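Local coordinates for protein PrgA (Enterococcus faecalis, PDB 6Z9K) that extends far outside the cell and provides surface exclusion against unwanted conjugation, the piece modelled here being its CAP domain, at residues E8-P20 against A234-I246. Sequence-based numbering, arbitrary orientation.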
loop_
_atom_site.group_PDB
_atom_site.type_symbol
_atom_site.label_atom_id
_atom_site.label_comp_id
_atom_site.label_asym_id
_atom_site.label_seq_id
_atom_site.Cartn_x
_atom_site.Cartn_y
_atom_site.Cartn_z
ATOM N N GLU A 8 24.951 -1.536 -2.005
ATOM C CA GLU A 8 24.852 -2.040 -0.602
ATOM C C GLU A 8 23.407 -1.994 -0.086
ATOM O O GLU A 8 22.587 -1.172 -0.574
ATOM C CB GLU A 8 25.703 -1.224 0.371
ATOM C CG GLU A 8 27.179 -1.528 0.290
ATOM C CD GLU A 8 27.975 -0.847 1.389
ATOM O OE1 GLU A 8 27.356 -0.430 2.397
ATOM O OE2 GLU A 8 29.214 -0.729 1.234
ATOM N N GLU A 9 23.159 -2.818 0.933
ATOM C CA GLU A 9 21.853 -3.063 1.591
ATOM C C GLU A 9 21.277 -1.746 2.130
ATOM O O GLU A 9 20.049 -1.541 2.008
ATOM C CB GLU A 9 22.048 -4.103 2.698
ATOM C CG GLU A 9 20.772 -4.470 3.435
ATOM C CD GLU A 9 20.867 -5.782 4.196
ATOM O OE1 GLU A 9 21.865 -6.500 3.992
ATOM O OE2 GLU A 9 19.956 -6.089 4.989
ATOM N N LEU A 10 22.113 -0.889 2.713
ATOM C CA LEU A 10 21.612 0.296 3.443
ATOM C C LEU A 10 21.259 1.394 2.441
ATOM O O LEU A 10 20.180 1.951 2.599
ATOM C CB LEU A 10 22.612 0.759 4.509
ATOM C CG LEU A 10 22.409 0.125 5.890
ATOM C CD1 LEU A 10 23.595 0.417 6.805
ATOM C CD2 LEU A 10 21.118 0.597 6.556
ATOM N N LYS A 11 22.081 1.668 1.420
ATOM C CA LYS A 11 21.765 2.747 0.430
ATOM C C LYS A 11 20.455 2.417 -0.308
ATOM O O LYS A 11 19.716 3.385 -0.655
ATOM C CB LYS A 11 22.904 2.989 -0.568
ATOM C CG LYS A 11 23.081 1.941 -1.659
ATOM C CD LYS A 11 24.322 2.173 -2.510
ATOM C CE LYS A 11 25.622 2.017 -1.740
ATOM N NZ LYS A 11 26.784 1.887 -2.654
ATOM N N GLY A 12 20.177 1.123 -0.503
ATOM C CA GLY A 12 18.996 0.617 -1.230
ATOM C C GLY A 12 17.809 0.348 -0.313
ATOM O O GLY A 12 16.726 0.025 -0.823
ATOM N N HIS A 13 17.972 0.488 1.003
ATOM C CA HIS A 13 16.916 0.130 1.985
ATOM C C HIS A 13 15.772 1.102 1.769
ATOM O O HIS A 13 15.998 2.317 1.852
ATOM C CB HIS A 13 17.407 0.177 3.439
ATOM C CG HIS A 13 16.473 -0.442 4.427
ATOM N ND1 HIS A 13 15.252 0.106 4.711
ATOM C CD2 HIS A 13 16.572 -1.543 5.218
ATOM C CE1 HIS A 13 14.637 -0.639 5.635
ATOM N NE2 HIS A 13 15.439 -1.646 5.965
ATOM N N LYS A 14 14.566 0.580 1.547
ATOM C CA LYS A 14 13.417 1.417 1.096
ATOM C C LYS A 14 12.506 1.804 2.258
ATOM O O LYS A 14 11.480 2.394 2.010
ATOM C CB LYS A 14 12.682 0.665 -0.011
ATOM C CG LYS A 14 13.416 0.758 -1.341
ATOM C CD LYS A 14 13.034 -0.272 -2.305
ATOM C CE LYS A 14 13.950 -0.373 -3.514
ATOM N NZ LYS A 14 15.360 -0.640 -3.145
ATOM N N GLY A 15 12.926 1.559 3.493
ATOM C CA GLY A 15 12.135 1.923 4.676
ATOM C C GLY A 15 11.770 3.396 4.650
ATOM O O GLY A 15 12.590 4.253 4.227
ATOM N N ILE A 16 10.571 3.693 5.097
ATOM C CA ILE A 16 10.084 5.081 5.175
ATOM C C ILE A 16 10.708 5.748 6.388
ATOM O O ILE A 16 10.659 5.186 7.514
ATOM C CB ILE A 16 8.547 5.114 5.161
ATOM C CG1 ILE A 16 8.055 4.520 3.836
ATOM C CG2 ILE A 16 8.047 6.537 5.344
ATOM C CD1 ILE A 16 6.635 4.124 3.897
ATOM N N ASN A 17 11.230 6.926 6.187
ATOM C CA ASN A 17 11.918 7.640 7.299
ATOM C C ASN A 17 10.894 8.447 8.092
ATOM O O ASN A 17 10.221 9.311 7.495
ATOM C CB ASN A 17 12.993 8.549 6.735
ATOM C CG ASN A 17 14.027 7.769 5.955
ATOM O OD1 ASN A 17 14.601 6.826 6.506
ATOM N ND2 ASN A 17 14.219 8.116 4.686
ATOM N N LEU A 18 10.712 8.134 9.373
ATOM C CA LEU A 18 9.647 8.802 10.136
ATOM C C LEU A 18 10.221 10.071 10.720
ATOM O O LEU A 18 11.337 10.116 11.243
ATOM C CB LEU A 18 9.075 7.920 11.243
ATOM C CG LEU A 18 8.485 6.604 10.764
ATOM C CD1 LEU A 18 7.876 5.848 11.929
ATOM C CD2 LEU A 18 7.474 6.815 9.664
ATOM N N PRO A 19 9.427 11.147 10.700
ATOM C CA PRO A 19 9.840 12.413 11.304
ATOM C C PRO A 19 9.570 12.409 12.797
ATOM O O PRO A 19 8.752 11.619 13.296
ATOM C CB PRO A 19 8.895 13.410 10.632
ATOM C CG PRO A 19 7.636 12.621 10.427
ATOM C CD PRO A 19 8.114 11.233 10.040
ATOM N N PRO A 20 10.213 13.311 13.560
ATOM C CA PRO A 20 9.833 13.496 14.954
ATOM C C PRO A 20 8.368 13.878 15.104
ATOM O O PRO A 20 7.815 14.552 14.217
ATOM C CB PRO A 20 10.742 14.648 15.429
ATOM C CG PRO A 20 11.878 14.676 14.439
ATOM C CD PRO A 20 11.230 14.268 13.121
ATOM N N ALA A 234 4.601 -10.101 6.811
ATOM C CA ALA A 234 5.675 -9.573 5.955
ATOM C C ALA A 234 6.543 -8.687 6.853
ATOM O O ALA A 234 6.034 -7.830 7.497
ATOM C CB ALA A 234 5.102 -8.782 4.810
ATOM N N SER A 235 7.808 -8.978 6.967
ATOM C CA SER A 235 8.704 -8.231 7.889
ATOM C C SER A 235 10.068 -8.058 7.228
ATOM O O SER A 235 10.646 -9.070 6.813
ATOM C CB SER A 235 8.815 -8.981 9.188
ATOM O OG SER A 235 9.678 -8.282 10.076
ATOM N N MET A 236 10.547 -6.832 7.121
ATOM C CA MET A 236 11.932 -6.539 6.675
ATOM C C MET A 236 12.712 -6.043 7.898
ATOM O O MET A 236 12.100 -5.445 8.774
ATOM C CB MET A 236 11.937 -5.468 5.575
ATOM C CG MET A 236 11.550 -4.103 6.087
ATOM S SD MET A 236 11.171 -2.831 4.869
ATOM C CE MET A 236 12.298 -3.228 3.560
ATOM N N LYS A 237 14.042 -6.212 7.934
ATOM C CA LYS A 237 14.858 -5.630 9.039
ATOM C C LYS A 237 14.757 -4.113 8.929
ATOM O O LYS A 237 14.795 -3.632 7.795
ATOM C CB LYS A 237 16.306 -6.117 8.976
ATOM C CG LYS A 237 16.621 -7.301 9.883
ATOM C CD LYS A 237 17.645 -6.967 10.965
ATOM C CE LYS A 237 17.762 -8.016 12.052
ATOM N NZ LYS A 237 18.755 -9.065 11.707
ATOM N N SER A 238 14.543 -3.401 10.033
ATOM C CA SER A 238 14.455 -1.928 10.031
ATOM C C SER A 238 15.852 -1.364 9.774
ATOM O O SER A 238 16.831 -2.073 10.032
ATOM C CB SER A 238 13.859 -1.355 11.293
ATOM O OG SER A 238 14.794 -1.361 12.372
ATOM N N LYS A 239 15.931 -0.142 9.257
ATOM C CA LYS A 239 17.237 0.541 9.092
ATOM C C LYS A 239 17.933 0.650 10.442
ATOM O O LYS A 239 19.175 0.440 10.516
ATOM C CB LYS A 239 17.018 1.927 8.506
ATOM C CG LYS A 239 16.927 1.934 6.997
ATOM C CD LYS A 239 17.376 3.274 6.425
ATOM C CE LYS A 239 16.189 4.135 6.132
ATOM N NZ LYS A 239 16.606 5.282 5.319
ATOM N N GLU A 240 17.159 0.953 11.473
ATOM C CA GLU A 240 17.661 1.161 12.854
ATOM C C GLU A 240 18.249 -0.144 13.409
ATOM O O GLU A 240 19.381 -0.084 13.983
ATOM C CB GLU A 240 16.540 1.766 13.712
ATOM C CG GLU A 240 16.183 3.192 13.322
ATOM C CD GLU A 240 15.205 3.350 12.154
ATOM O OE1 GLU A 240 14.629 2.351 11.728
ATOM O OE2 GLU A 240 15.052 4.483 11.645
ATOM N N GLU A 241 17.574 -1.283 13.199
ATOM C CA GLU A 241 18.105 -2.639 13.522
ATOM C C GLU A 241 19.423 -2.873 12.776
ATOM O O GLU A 241 20.374 -3.317 13.435
ATOM C CB GLU A 241 17.117 -3.753 13.174
ATOM C CG GLU A 241 16.016 -3.937 14.217
ATOM C CD GLU A 241 14.674 -4.433 13.685
ATOM O OE1 GLU A 241 14.639 -4.972 12.533
ATOM O OE2 GLU A 241 13.649 -4.266 14.418
ATOM N N LEU A 242 19.482 -2.578 11.475
ATOM C CA LEU A 242 20.678 -2.809 10.620
ATOM C C LEU A 242 21.842 -1.929 11.073
ATOM O O LEU A 242 22.958 -2.454 11.158
ATOM C CB LEU A 242 20.372 -2.497 9.155
ATOM C CG LEU A 242 19.581 -3.558 8.393
ATOM C CD1 LEU A 242 19.681 -3.293 6.891
ATOM C CD2 LEU A 242 20.057 -4.970 8.733
ATOM N N GLN A 243 21.591 -0.634 11.292
ATOM C CA GLN A 243 22.597 0.318 11.832
ATOM C C GLN A 243 23.053 -0.193 13.208
ATOM O O GLN A 243 24.266 -0.218 13.409
ATOM C CB GLN A 243 22.041 1.749 11.840
ATOM C CG GLN A 243 21.888 2.339 10.439
ATOM C CD GLN A 243 20.824 3.405 10.256
ATOM O OE1 GLN A 243 19.988 3.679 11.126
ATOM N NE2 GLN A 243 20.834 4.035 9.090
ATOM N N GLN A 244 22.147 -0.639 14.094
ATOM C CA GLN A 244 22.501 -1.088 15.483
ATOM C C GLN A 244 23.279 -2.415 15.434
ATOM O O GLN A 244 23.967 -2.727 16.447
ATOM C CB GLN A 244 21.285 -1.214 16.422
ATOM C CG GLN A 244 21.596 -1.859 17.782
ATOM C CD GLN A 244 22.409 -1.009 18.738
ATOM O OE1 GLN A 244 22.432 0.218 18.654
ATOM N NE2 GLN A 244 23.071 -1.667 19.689
ATOM N N GLU A 245 23.201 -3.168 14.331
ATOM C CA GLU A 245 24.039 -4.381 14.133
ATOM C C GLU A 245 25.496 -3.950 13.937
ATOM O O GLU A 245 26.370 -4.526 14.631
ATOM C CB GLU A 245 23.525 -5.256 12.985
ATOM C CG GLU A 245 22.701 -6.442 13.477
ATOM C CD GLU A 245 21.627 -6.978 12.534
ATOM O OE1 GLU A 245 21.732 -6.739 11.303
ATOM O OE2 GLU A 245 20.675 -7.637 13.038
ATOM N N ILE A 246 25.743 -2.982 13.048
ATOM C CA ILE A 246 27.105 -2.427 12.750
ATOM C C ILE A 246 27.673 -1.742 14.005
ATOM O O ILE A 246 28.674 -2.215 14.541
ATOM C CB ILE A 246 27.031 -1.465 11.548
ATOM C CG1 ILE A 246 26.757 -2.225 10.242
ATOM C CG2 ILE A 246 28.270 -0.588 11.476
ATOM C CD1 ILE A 246 26.007 -1.421 9.197
HETATM O O HOH W 1 18.054 4.042 2.613
HETATM O O HOH W 2 15.014 4.476 3.163
HETATM O O HOH W 3 14.607 5.731 9.214
HETATM O O HOH W 4 12.311 6.189 10.795
#
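His13 is the tight centre of this contact, where the N-terminal arm of the CAP domain meets its C-terminal helix 239-245. With CG anti to the backbone N (chi1 -168°), the imidazole swings over to the helix start, and NE2 donates to Lys237 O at 2.8 Å, almost straight (176°) and in the ring plane. On the other nitrogen, ND1 accepts from Gly15 N. Both ring nitrogens are thus engaged, which fixes the flip of the ring. Lys239 lays its CG over one face, 3.5 Å from the ring centroid, while Met236 SD approaches obliquely. Bent at chi3 (-98°), the lysine then carries NZ on to Asn17, meeting a lone pair of OD1 at 2.8 Å; NZ also donates to a water held by the carbonyls of His13 and Gly15. Just beyond the ring, Ser238 and Glu241 form a capping box.

The far side is looser and more exposed: Leu10 CD2 lies 4.1 Å from Leu242 CB, its CD1 meets Ile246 CD1 tip to tip at 3.9 Å, and Glu9 crosses Leu242 at about a right angle, OE2 3.4 Å from CD1. With NE2 donating and ND1 accepting, His13 is probably neutral, and the Lys239 ammonium, NZ 5.4 Å from ND1, would probably disfavour a second proton.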